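PDB 6IJ1: prenylcyclase from Actinoplanes teichomyceticus, which probably cyclises or transfers a prenyl-derived substrate, using a mostly helical fold akin to that of terpene cyclases and prenyltransferases. Local coordinates for residues Thr187-Ala192 / Leu200-Ala205; Pro145-Trp150 / Val294-Thr299; Thr45-Gly50 / Gly326-Ala331; Pro114-Leu119 / Ala165-Leu170. All coordinates share one frame; numbering follows the deposited sequence.

Contact 1: Thr187-Ala192 / Leu200-Ala205; sequences TGEWPA and LSTALA
Trp-190 meets the helix 200-205 through both its backbone and its ring. Its N donates to Thr-202 OG1 over 2.9 Å, with a nearly straight N-H...O angle of 165°. Its carbonyl O accepts from Ser-201 OG over 2.6 Å. The serine hydroxyl sits well above the plane of that carbonyl. Ser-201 OG lies between its own backbone N and carbonyl carbon (chi1 39°), which turns it to the loop. The indole carries the apolar half. Ala-205 CB lies over one face, 3.7 Å from the centre of the six-membered ring, a CH-pi contact. Thr-202 CG2 approaches Trp-190 CE3 at 4.1 Å. Ala-192 CB adds a small contact with Ser-201 OG at 3.6 Å. Further out, Thr-202 OG1 also bonds to Pro-198 O, one turn earlier. Trp-190 NE1 bonds to Leu-180 O, which would help to fix the rotation of the ring. An alanine at Trp-190 would probably leave Leu-180 O without this donor and the Ala-205 methyl without its aromatic cover. Gln-184 NE2 bonds to Gly-188 O. Gln-184, Gly-188 and Trp-190 have the QxxxGxW spacing of the QW motif, which is typical of the triterpene cyclase family.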
loop_
_atom_site.group_PDB
_atom_site.type_symbol
_atom_site.label_atom_id
_atom_site.label_comp_id
_atom_site.label_asym_id
_atom_site.label_seq_id
_atom_site.Cartn_x
_atom_site.Cartn_y
_atom_site.Cartn_z
ATOM N N THR A 187 -9.557 -4.492 -19.036
ATOM C CA THR A 187 -10.707 -3.925 -18.341
ATOM C C THR A 187 -10.337 -2.694 -17.507
ATOM O O THR A 187 -11.233 -2.024 -16.990
ATOM C CB THR A 187 -11.359 -5.006 -17.490
ATOM O OG1 THR A 187 -10.343 -5.752 -16.839
ATOM C CG2 THR A 187 -12.190 -5.974 -18.408
ATOM N N GLY A 188 -9.046 -2.319 -17.446
ATOM C CA GLY A 188 -8.600 -1.070 -16.853
ATOM C C GLY A 188 -7.925 -1.194 -15.482
ATOM O O GLY A 188 -7.298 -0.244 -15.029
ATOM N N GLU A 189 -8.098 -2.314 -14.809
ATOM C CA GLU A 189 -7.463 -2.467 -13.515
ATOM C C GLU A 189 -6.098 -3.100 -13.607
ATOM O O GLU A 189 -5.708 -3.736 -14.594
ATOM C CB GLU A 189 -8.345 -3.322 -12.598
ATOM C CG GLU A 189 -8.227 -4.813 -12.745
ATOM C CD GLU A 189 -9.079 -5.399 -13.864
ATOM O OE1 GLU A 189 -9.382 -4.722 -14.893
ATOM O OE2 GLU A 189 -9.449 -6.590 -13.682
ATOM N N TRP A 190 -5.359 -2.981 -12.499
ATOM C CA TRP A 190 -4.131 -3.737 -12.356
ATOM C C TRP A 190 -4.323 -4.827 -11.325
ATOM O O TRP A 190 -4.948 -4.579 -10.298
ATOM C CB TRP A 190 -2.981 -2.863 -11.876
ATOM C CG TRP A 190 -2.343 -1.969 -12.947
ATOM C CD1 TRP A 190 -1.225 -2.288 -13.659
ATOM C CD2 TRP A 190 -2.742 -0.649 -13.370
ATOM N NE1 TRP A 190 -0.886 -1.255 -14.504
ATOM C CE2 TRP A 190 -1.802 -0.243 -14.371
ATOM C CE3 TRP A 190 -3.827 0.182 -13.079
ATOM C CZ2 TRP A 190 -1.866 0.979 -15.022
ATOM C CZ3 TRP A 190 -3.880 1.454 -13.695
ATOM C CH2 TRP A 190 -2.897 1.820 -14.673
ATOM N N PRO A 191 -3.721 -5.976 -11.523
ATOM C CA PRO A 191 -3.772 -7.033 -10.525
ATOM C C PRO A 191 -2.765 -6.769 -9.407
ATOM O O PRO A 191 -1.850 -5.972 -9.547
ATOM C CB PRO A 191 -3.367 -8.252 -11.356
ATOM C CG PRO A 191 -2.336 -7.693 -12.268
ATOM C CD PRO A 191 -2.926 -6.373 -12.714
ATOM N N ALA A 192 -2.950 -7.467 -8.281
ATOM C CA ALA A 192 -2.077 -7.350 -7.119
ATOM C C ALA A 192 -1.542 -8.741 -6.805
ATOM O O ALA A 192 -2.224 -9.739 -7.042
ATOM C CB ALA A 192 -2.821 -6.832 -5.881
ATOM N N LEU A 200 -6.391 -1.988 -4.725
ATOM C CA LEU A 200 -5.158 -1.493 -4.139
ATOM C C LEU A 200 -4.111 -1.247 -5.204
ATOM O O LEU A 200 -3.590 -0.119 -5.277
ATOM C CB LEU A 200 -4.699 -2.498 -3.069
ATOM C CG LEU A 200 -3.376 -2.254 -2.343
ATOM C CD1 LEU A 200 -2.039 -2.492 -3.236
ATOM C CD2 LEU A 200 -3.351 -0.894 -1.679
ATOM N N SER A 201 -3.815 -2.251 -6.049
ATOM C CA SER A 201 -2.804 -2.032 -7.091
ATOM C C SER A 201 -3.253 -0.941 -8.042
ATOM O O SER A 201 -2.454 -0.116 -8.487
ATOM C CB SER A 201 -2.554 -3.346 -7.833
ATOM O OG SER A 201 -3.826 -4.054 -8.002
ATOM N N THR A 202 -4.565 -0.887 -8.323
ATOM C CA THR A 202 -5.061 0.101 -9.294
ATOM C C THR A 202 -4.919 1.517 -8.775
ATOM O O THR A 202 -4.475 2.444 -9.520
ATOM C CB THR A 202 -6.526 -0.234 -9.666
ATOM O OG1 THR A 202 -6.529 -1.552 -10.200
ATOM C CG2 THR A 202 -7.095 0.756 -10.708
ATOM N N ALA A 203 -5.328 1.757 -7.518
ATOM C CA ALA A 203 -5.226 3.101 -6.958
ATOM C C ALA A 203 -3.780 3.556 -6.845
ATOM O O ALA A 203 -3.466 4.696 -7.180
ATOM C CB ALA A 203 -5.897 3.158 -5.562
ATOM N N LEU A 204 -2.889 2.673 -6.382
ATOM C CA LEU A 204 -1.488 3.103 -6.271
ATOM C C LEU A 204 -0.903 3.361 -7.644
ATOM O O LEU A 204 -0.162 4.332 -7.803
ATOM C CB LEU A 204 -0.676 2.036 -5.525
ATOM C CG LEU A 204 -1.166 1.739 -4.093
ATOM C CD1 LEU A 204 -0.071 0.855 -3.427
ATOM C CD2 LEU A 204 -1.473 2.959 -3.265
ATOM N N ALA A 205 -1.254 2.515 -8.625
ATOM C CA ALA A 205 -0.726 2.696 -9.978
ATOM C C ALA A 205 -1.131 4.055 -10.540
ATOM O O ALA A 205 -0.292 4.824 -11.040
ATOM C CB ALA A 205 -1.223 1.598 -10.888
#

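Contact 2: Pro145-Trp150 / Val294-Thr299; sequences PVVPSW and VLPWET
Pro-296 packs against Trp-150 and Val-147 in the tight half of this contact. Pro-296 CB lies 3.4 Å from Trp-150 CE3, and Pro-296 CG 3.6 Å from Trp-150 CZ3. The pyrrolidine and the indole lie side by side and point the same way. Val-147 CG1 closes the group at 3.8 Å from Pro-296 CB. Val-147 CG1 stands anti to the backbone N (chi1 175°) and also touches the rim of Trp-297, 3.6 Å from Trp-297 CE3. Phe-141 stacks on Trp-150, and Trp-153 meets it edge-to-face, so this half belongs to a larger aromatic cluster. The other half is looser and faces solvent. Trp-297 is exposed, and so is Pro-148. Pro-148 CD lies over one indole face, 3.8 Å from Trp-297 CE3. Leu-295 CB covers the opposite face. Ser-149 O sits in the ring plane at the edge. Ser-149 O is 3.3 Å from Trp-297 N, but the angle is too poor for a hydrogen bond. Trp-150 CA makes a CA-H...O contact with Pro-296 O, at 3.4 Å. Between the two segments the join is mainly apolar; polar anchoring comes from Trp-153, just beyond, which bonds to the Pro-296 backbone and through NE1 to Val-294 O.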
loop_
_atom_site.group_PDB
_atom_site.type_symbol
_atom_site.label_atom_id
_atom_site.label_comp_id
_atom_site.label_asym_id
_atom_site.label_seq_id
_atom_site.Cartn_x
_atom_site.Cartn_y
_atom_site.Cartn_z
ATOM N N PRO A 145 14.016 -24.695 5.294
ATOM C CA PRO A 145 14.440 -25.528 4.167
ATOM C C PRO A 145 13.342 -26.365 3.553
ATOM O O PRO A 145 13.551 -26.839 2.435
ATOM C CB PRO A 145 15.519 -26.439 4.775
ATOM C CG PRO A 145 15.181 -26.493 6.205
ATOM C CD PRO A 145 14.682 -25.097 6.547
ATOM N N VAL A 146 12.186 -26.555 4.213
ATOM C CA VAL A 146 11.149 -27.382 3.601
ATOM C C VAL A 146 10.540 -26.647 2.404
ATOM O O VAL A 146 10.150 -27.268 1.406
ATOM C CB VAL A 146 10.083 -27.802 4.646
ATOM C CG1 VAL A 146 9.544 -26.606 5.410
ATOM C CG2 VAL A 146 8.966 -28.627 3.992
ATOM N N VAL A 147 10.541 -25.317 2.430
ATOM C CA VAL A 147 10.032 -24.557 1.296
ATOM C C VAL A 147 10.756 -24.925 -0.003
ATOM O O VAL A 147 11.989 -24.789 -0.115
ATOM C CB VAL A 147 10.127 -23.047 1.589
ATOM C CG1 VAL A 147 9.700 -22.224 0.336
ATOM C CG2 VAL A 147 9.211 -22.717 2.774
ATOM N N PRO A 148 10.044 -25.429 -1.009
ATOM C CA PRO A 148 10.745 -25.932 -2.200
ATOM C C PRO A 148 11.286 -24.841 -3.089
ATOM O O PRO A 148 12.258 -25.083 -3.818
ATOM C CB PRO A 148 9.668 -26.778 -2.914
ATOM C CG PRO A 148 8.383 -26.272 -2.409
ATOM C CD PRO A 148 8.622 -25.815 -0.994
ATOM N N SER A 149 10.697 -23.643 -3.055
ATOM C CA SER A 149 11.155 -22.588 -3.945
ATOM C C SER A 149 10.585 -21.255 -3.439
ATOM O O SER A 149 9.488 -21.250 -2.859
ATOM C CB SER A 149 10.686 -22.865 -5.363
ATOM O OG SER A 149 10.741 -21.696 -6.144
ATOM N N TRP A 150 11.387 -20.180 -3.535
ATOM C CA TRP A 150 10.949 -18.815 -3.217
ATOM C C TRP A 150 10.764 -17.975 -4.476
ATOM O O TRP A 150 10.645 -16.722 -4.390
ATOM C CB TRP A 150 11.926 -18.152 -2.243
ATOM C CG TRP A 150 12.128 -18.929 -1.003
ATOM C CD1 TRP A 150 12.979 -20.031 -0.831
ATOM C CD2 TRP A 150 11.500 -18.719 0.272
ATOM N NE1 TRP A 150 12.891 -20.488 0.460
ATOM C CE2 TRP A 150 11.995 -19.716 1.161
ATOM C CE3 TRP A 150 10.578 -17.784 0.766
ATOM C CZ2 TRP A 150 11.603 -19.781 2.514
ATOM C CZ3 TRP A 150 10.178 -17.870 2.124
ATOM C CH2 TRP A 150 10.696 -18.862 2.972
ATOM N N VAL A 294 0.951 -14.849 -0.032
ATOM C CA VAL A 294 1.119 -15.835 -1.092
ATOM C C VAL A 294 2.215 -16.816 -0.708
ATOM O O VAL A 294 3.227 -16.468 -0.096
ATOM C CB VAL A 294 1.509 -15.119 -2.400
ATOM C CG1 VAL A 294 1.497 -16.112 -3.614
ATOM C CG2 VAL A 294 0.497 -14.003 -2.731
ATOM N N LEU A 295 2.017 -18.066 -1.105
ATOM C CA LEU A 295 3.045 -19.036 -0.778
ATOM C C LEU A 295 4.300 -18.715 -1.581
ATOM O O LEU A 295 4.191 -18.297 -2.719
ATOM C CB LEU A 295 2.569 -20.462 -1.078
ATOM C CG LEU A 295 1.457 -20.904 -0.082
ATOM C CD1 LEU A 295 0.691 -22.051 -0.718
ATOM C CD2 LEU A 295 1.982 -21.171 1.310
ATOM N N PRO A 296 5.482 -18.972 -1.018
ATOM C CA PRO A 296 6.742 -18.510 -1.649
ATOM C C PRO A 296 6.978 -19.007 -3.062
ATOM O O PRO A 296 7.634 -18.307 -3.859
ATOM C CB PRO A 296 7.813 -19.049 -0.706
ATOM C CG PRO A 296 7.122 -18.982 0.649
ATOM C CD PRO A 296 5.679 -19.303 0.396
ATOM N N TRP A 297 6.463 -20.183 -3.411
ATOM C CA TRP A 297 6.669 -20.755 -4.723
ATOM C C TRP A 297 5.525 -20.467 -5.646
ATOM O O TRP A 297 5.555 -20.867 -6.816
ATOM C CB TRP A 297 6.851 -22.293 -4.545
ATOM C CG TRP A 297 5.722 -22.955 -3.726
ATOM C CD1 TRP A 297 4.582 -23.507 -4.212
ATOM C CD2 TRP A 297 5.655 -23.079 -2.316
ATOM N NE1 TRP A 297 3.774 -23.989 -3.159
ATOM C CE2 TRP A 297 4.427 -23.712 -1.996
ATOM C CE3 TRP A 297 6.485 -22.681 -1.274
ATOM C CZ2 TRP A 297 4.040 -23.979 -0.668
ATOM C CZ3 TRP A 297 6.092 -22.955 0.051
ATOM C CH2 TRP A 297 4.875 -23.603 0.320
ATOM N N GLU A 298 4.504 -19.729 -5.172
ATOM C CA GLU A 298 3.320 -19.507 -5.969
ATOM C C GLU A 298 3.456 -18.232 -6.793
ATOM O O GLU A 298 3.749 -17.160 -6.241
ATOM C CB GLU A 298 2.103 -19.413 -5.054
ATOM C CG GLU A 298 0.873 -19.044 -5.743
ATOM C CD GLU A 298 0.356 -20.090 -6.718
ATOM O OE1 GLU A 298 -0.101 -21.179 -6.253
ATOM O OE2 GLU A 298 0.387 -19.848 -7.918
ATOM N N THR A 299 3.305 -18.357 -8.117
ATOM C CA THR A 299 3.349 -17.203 -9.010
ATOM C C THR A 299 1.987 -16.724 -9.450
ATOM O O THR A 299 1.875 -15.662 -10.069
ATOM C CB THR A 299 4.178 -17.493 -10.269
ATOM O OG1 THR A 299 3.502 -18.481 -11.054
ATOM C CG2 THR A 299 5.506 -18.056 -9.864
#

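Contact 3: Thr45-Gly50 / Gly326-Ala331; sequences TAYVAG and GLHTTA
The rings of Tyr-47 and His-328 form an offset stack, with centroids 3.9 Å apart and planes at 15°. His-328 NE2 lies over one face of the phenol, toward its rim. Tyr-47 CE2 in turn lies over the centre of the imidazole. Tyr-47 CZ and OH both come to 3.3 Å from His-328 CE1. The two side chains cross at about a right angle, although their rings are nearly parallel. Both have CG anti to the backbone N, at chi1 -176° for Tyr-47 and -166° for His-328, which sends each CG out toward the other helix. Trp-96 meets Tyr-47 edge-to-face, and Trp-43 and Trp-195 meet the imidazole at steeper tilts. Ala-331 CB approaches the phenol obliquely, 4.0 Å from Tyr-47 CE2. Beside the stack, Val-48 CG2 packs 4.3 Å from Leu-327 CB and 4.4 Å from Ala-331 CB. The small methyl of Ala-331 thus touches both residues of the facing helix. The helix axes come within 9.5 Å. Gly-326 is the N-cap of the second helix, and its O accepts from Thr-330 N and Thr-330 OG1, which reach it from opposite faces. The phenol is held at its tip as well, since Tyr-47 OH bonds to Thr-332 OG1. An alanine at Tyr-47 lacks the phenol, which would probably leave the imidazole without its stacking partner and Thr-332 OG1 without this bond. Stacking and apolar packing join the two helices, and the Tyr-47 hydroxyl adds a polar anchor.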
loop_
_atom_site.group_PDB
_atom_site.type_symbol
_atom_site.label_atom_id
_atom_site.label_comp_id
_atom_site.label_asym_id
_atom_site.label_seq_id
_atom_site.Cartn_x
_atom_site.Cartn_y
_atom_site.Cartn_z
ATOM N N THR A 45 4.644 2.011 10.166
ATOM C CA THR A 45 4.988 3.368 10.567
ATOM C C THR A 45 5.127 4.281 9.356
ATOM O O THR A 45 4.608 5.395 9.369
ATOM C CB THR A 45 6.293 3.314 11.373
ATOM O OG1 THR A 45 6.054 2.629 12.622
ATOM C CG2 THR A 45 6.806 4.712 11.699
ATOM N N ALA A 46 5.873 3.823 8.344
ATOM C CA ALA A 46 6.036 4.621 7.125
ATOM C C ALA A 46 4.688 4.875 6.451
ATOM O O ALA A 46 4.410 5.985 5.988
ATOM C CB ALA A 46 6.980 3.938 6.164
ATOM N N TYR A 47 3.832 3.845 6.374
ATOM C CA TYR A 47 2.574 3.981 5.646
ATOM C C TYR A 47 1.641 4.970 6.357
ATOM O O TYR A 47 1.034 5.848 5.729
ATOM C CB TYR A 47 1.941 2.577 5.578
ATOM C CG TYR A 47 0.656 2.525 4.750
ATOM C CD1 TYR A 47 0.766 2.439 3.374
ATOM C CD2 TYR A 47 -0.604 2.588 5.345
ATOM C CE1 TYR A 47 -0.362 2.432 2.583
ATOM C CE2 TYR A 47 -1.750 2.519 4.561
ATOM C CZ TYR A 47 -1.609 2.421 3.188
ATOM O OH TYR A 47 -2.722 2.354 2.353
ATOM N N VAL A 48 1.499 4.831 7.667
ATOM C CA VAL A 48 0.627 5.744 8.421
ATOM C C VAL A 48 1.167 7.172 8.373
ATOM O O VAL A 48 0.418 8.120 8.133
ATOM C CB VAL A 48 0.491 5.249 9.877
ATOM C CG1 VAL A 48 -0.206 6.281 10.757
ATOM C CG2 VAL A 48 -0.271 3.851 9.888
ATOM N N ALA A 49 2.491 7.308 8.593
ATOM C CA ALA A 49 3.121 8.634 8.577
ATOM C C ALA A 49 2.904 9.319 7.246
ATOM O O ALA A 49 2.643 10.529 7.207
ATOM C CB ALA A 49 4.630 8.528 8.871
ATOM N N GLY A 50 2.982 8.555 6.137
ATOM C CA GLY A 50 2.839 9.180 4.820
ATOM C C GLY A 50 1.465 9.781 4.611
ATOM O O GLY A 50 1.311 10.821 3.965
ATOM N N GLY A 326 -6.541 -2.052 12.717
ATOM C CA GLY A 326 -7.273 -1.089 11.909
ATOM C C GLY A 326 -6.484 0.138 11.500
ATOM O O GLY A 326 -7.068 1.064 10.913
ATOM N N LEU A 327 -5.163 0.130 11.716
ATOM C CA LEU A 327 -4.412 1.356 11.377
ATOM C C LEU A 327 -4.243 1.465 9.859
ATOM O O LEU A 327 -4.371 2.558 9.290
ATOM C CB LEU A 327 -3.022 1.403 12.036
ATOM C CG LEU A 327 -2.881 1.120 13.530
ATOM C CD1 LEU A 327 -1.466 1.639 13.956
ATOM C CD2 LEU A 327 -3.925 1.760 14.361
ATOM N N HIS A 328 -3.946 0.345 9.184
ATOM C CA HIS A 328 -3.740 0.437 7.746
ATOM C C HIS A 328 -5.015 0.853 7.051
ATOM O O HIS A 328 -5.013 1.744 6.204
ATOM C CB HIS A 328 -3.227 -0.926 7.244
ATOM C CG HIS A 328 -2.655 -0.895 5.865
ATOM N ND1 HIS A 328 -3.416 -0.618 4.760
ATOM C CD2 HIS A 328 -1.388 -1.081 5.425
ATOM C CE1 HIS A 328 -2.650 -0.643 3.685
ATOM N NE2 HIS A 328 -1.399 -0.914 4.055
ATOM N N THR A 329 -6.133 0.247 7.441
ATOM C CA THR A 329 -7.422 0.626 6.824
ATOM C C THR A 329 -7.727 2.083 7.077
ATOM O O THR A 329 -8.112 2.815 6.170
ATOM C CB THR A 329 -8.574 -0.238 7.396
ATOM O OG1 THR A 329 -8.369 -1.618 7.102
ATOM C CG2 THR A 329 -9.949 0.193 6.806
ATOM N N THR A 330 -7.568 2.538 8.313
ATOM C CA THR A 330 -7.936 3.913 8.620
ATOM C C THR A 330 -7.054 4.889 7.858
ATOM O O THR A 330 -7.570 5.883 7.330
ATOM C CB THR A 330 -7.823 4.108 10.137
ATOM O OG1 THR A 330 -8.751 3.239 10.765
ATOM C CG2 THR A 330 -8.151 5.572 10.509
ATOM N N ALA A 331 -5.744 4.603 7.788
ATOM C CA ALA A 331 -4.884 5.507 7.011
ATOM C C ALA A 331 -5.316 5.547 5.558
ATOM O O ALA A 331 -5.359 6.632 4.923
ATOM C CB ALA A 331 -3.413 5.088 7.129
#

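Contact 4: Pro114-Leu119 / Ala165-Leu170; sequences PGWEFL and AGLAGL
Leu-170 N bonds to Leu-167 O over 3.1 Å and closes a type I beta turn, and both leucines meet the helix that carries Trp-116 and Leu-119. The mostly helical fold is consistent with the alpha-alpha barrels of terpene cyclases, and this contact ties one helix to a loop between two others. Glu-102 of helix 91-104 holds the turn from outside, its two carboxylate oxygens bonding to Ala-168 N and Gly-169 N. Trp-116 lies against the turn with one face. Gly-169 O stands over that face, 3.5 Å from Trp-116 CE3, and Gly-169 CA makes a CH-pi contact 3.9 Å from the centre of the six-membered ring. Leu-167 CB comes to the edge instead, 4.0 Å from Trp-116 CZ3. Trp-116 CG lies anti to the carbonyl carbon (chi1 -53°), which starts the side chain off toward the turn. Deeper in, Leu-119 CD1 touches two leucine methyls, Leu-170 CD1 at 3.7 Å and Leu-167 CD1 at 3.8 Å. The Leu-119 side chain crosses both leucines at about a right angle. The lack of a side chain at Gly-169 matters, because a beta carbon there would fall 2.4 Å from Trp-116 CZ2.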
loop_
_atom_site.group_PDB
_atom_site.type_symbol
_atom_site.label_atom_id
_atom_site.label_comp_id
_atom_site.label_asym_id
_atom_site.label_seq_id
_atom_site.Cartn_x
_atom_site.Cartn_y
_atom_site.Cartn_z
ATOM N N PRO A 114 21.564 4.521 -0.747
ATOM C CA PRO A 114 21.531 3.051 -0.607
ATOM C C PRO A 114 20.112 2.505 -0.677
ATOM O O PRO A 114 19.924 1.354 -1.094
ATOM C CB PRO A 114 22.127 2.796 0.790
ATOM C CG PRO A 114 22.649 4.031 1.270
ATOM C CD PRO A 114 22.157 5.181 0.431
ATOM N N GLY A 115 19.114 3.339 -0.354
ATOM C CA GLY A 115 17.715 2.940 -0.592
ATOM C C GLY A 115 17.363 2.844 -2.064
ATOM O O GLY A 115 16.759 1.853 -2.519
ATOM N N TRP A 116 17.753 3.865 -2.876
ATOM C CA TRP A 116 17.576 3.724 -4.326
ATOM C C TRP A 116 18.315 2.519 -4.881
ATOM O O TRP A 116 17.792 1.813 -5.755
ATOM C CB TRP A 116 18.055 4.982 -5.096
ATOM C CG TRP A 116 17.456 6.264 -4.596
ATOM C CD1 TRP A 116 18.143 7.422 -4.273
ATOM C CD2 TRP A 116 16.066 6.613 -4.488
ATOM N NE1 TRP A 116 17.288 8.400 -3.907
ATOM C CE2 TRP A 116 15.994 7.940 -4.027
ATOM C CE3 TRP A 116 14.871 5.897 -4.696
ATOM C CZ2 TRP A 116 14.786 8.599 -3.761
ATOM C CZ3 TRP A 116 13.674 6.563 -4.490
ATOM C CH2 TRP A 116 13.636 7.871 -4.005
ATOM N N GLU A 117 19.565 2.292 -4.418
ATOM C CA GLU A 117 20.306 1.154 -4.921
ATOM C C GLU A 117 19.628 -0.145 -4.541
ATOM O O GLU A 117 19.586 -1.078 -5.335
ATOM C CB GLU A 117 21.737 1.182 -4.384
ATOM C CG GLU A 117 22.518 2.378 -4.995
ATOM C CD GLU A 117 23.845 2.634 -4.248
ATOM O OE1 GLU A 117 24.090 1.963 -3.207
ATOM O OE2 GLU A 117 24.636 3.502 -4.707
ATOM N N PHE A 118 19.094 -0.211 -3.328
ATOM C CA PHE A 118 18.357 -1.415 -2.934
ATOM C C PHE A 118 17.181 -1.655 -3.867
ATOM O O PHE A 118 17.013 -2.766 -4.381
ATOM C CB PHE A 118 17.927 -1.294 -1.480
ATOM C CG PHE A 118 17.108 -2.421 -0.958
ATOM C CD1 PHE A 118 15.720 -2.394 -1.087
ATOM C CD2 PHE A 118 17.725 -3.442 -0.239
ATOM C CE1 PHE A 118 14.929 -3.416 -0.531
ATOM C CE2 PHE A 118 16.949 -4.517 0.304
ATOM C CZ PHE A 118 15.544 -4.472 0.167
ATOM N N LEU A 119 16.360 -0.600 -4.110
ATOM C CA LEU A 119 15.234 -0.757 -5.026
ATOM C C LEU A 119 15.690 -1.191 -6.403
ATOM O O LEU A 119 15.078 -2.060 -7.020
ATOM C CB LEU A 119 14.388 0.517 -5.143
ATOM C CG LEU A 119 13.628 0.849 -3.864
ATOM C CD1 LEU A 119 12.839 2.189 -4.034
ATOM C CD2 LEU A 119 12.665 -0.317 -3.450
ATOM N N ALA A 165 6.742 2.943 -8.410
ATOM C CA ALA A 165 6.795 3.748 -9.632
ATOM C C ALA A 165 6.465 5.181 -9.346
ATOM O O ALA A 165 6.785 6.052 -10.173
ATOM C CB ALA A 165 5.788 3.227 -10.650
ATOM N N GLY A 166 5.809 5.474 -8.231
ATOM C CA GLY A 166 5.498 6.871 -7.890
ATOM C C GLY A 166 6.642 7.704 -7.325
ATOM O O GLY A 166 6.447 8.901 -7.071
ATOM N N LEU A 167 7.771 7.034 -7.022
ATOM C CA LEU A 167 8.938 7.725 -6.457
ATOM C C LEU A 167 9.681 8.505 -7.543
ATOM O O LEU A 167 10.158 7.912 -8.515
ATOM C CB LEU A 167 9.866 6.688 -5.826
ATOM C CG LEU A 167 9.245 6.007 -4.605
ATOM C CD1 LEU A 167 10.015 4.793 -4.259
ATOM C CD2 LEU A 167 9.196 6.924 -3.403
ATOM N N ALA A 168 9.750 9.817 -7.345
ATOM C CA ALA A 168 10.465 10.641 -8.308
ATOM C C ALA A 168 11.914 10.238 -8.405
ATOM O O ALA A 168 12.526 10.408 -9.470
ATOM C CB ALA A 168 10.393 12.099 -7.885
ATOM N N GLY A 169 12.473 9.699 -7.330
ATOM C CA GLY A 169 13.863 9.284 -7.359
ATOM C C GLY A 169 14.137 7.887 -7.812
ATOM O O GLY A 169 15.301 7.453 -7.804
ATOM N N LEU A 170 13.105 7.117 -8.212
ATOM C CA LEU A 170 13.325 5.722 -8.526
ATOM C C LEU A 170 14.352 5.554 -9.650
ATOM O O LEU A 170 14.201 6.173 -10.725
ATOM C CB LEU A 170 11.991 5.078 -8.949
ATOM C CG LEU A 170 12.082 3.547 -9.038
ATOM C CD1 LEU A 170 12.177 2.986 -7.588
ATOM C CD2 LEU A 170 10.860 3.056 -9.712
#

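Contact 3 spans most of the chain, pairing helix 42-52 with the last helix, 327-341. The other three lie between its segments. Contacts 2 and 4 alternate in sequence, since 145-150 falls between 114-119 and 165-170. Contact 1 follows contact 4 and sits inside the span of contact 2. The centres of contacts 1 and 3 are about 20 Å apart, and those of 2 and 3 about 29 Å. No two contacts touch. Contacts 1, 3 and 4 are buried; Trp-195 reaches both Leu-200 and His-328. Contact 2 lies farthest out, joining two loops. Together they tie early and late parts of one helical domain.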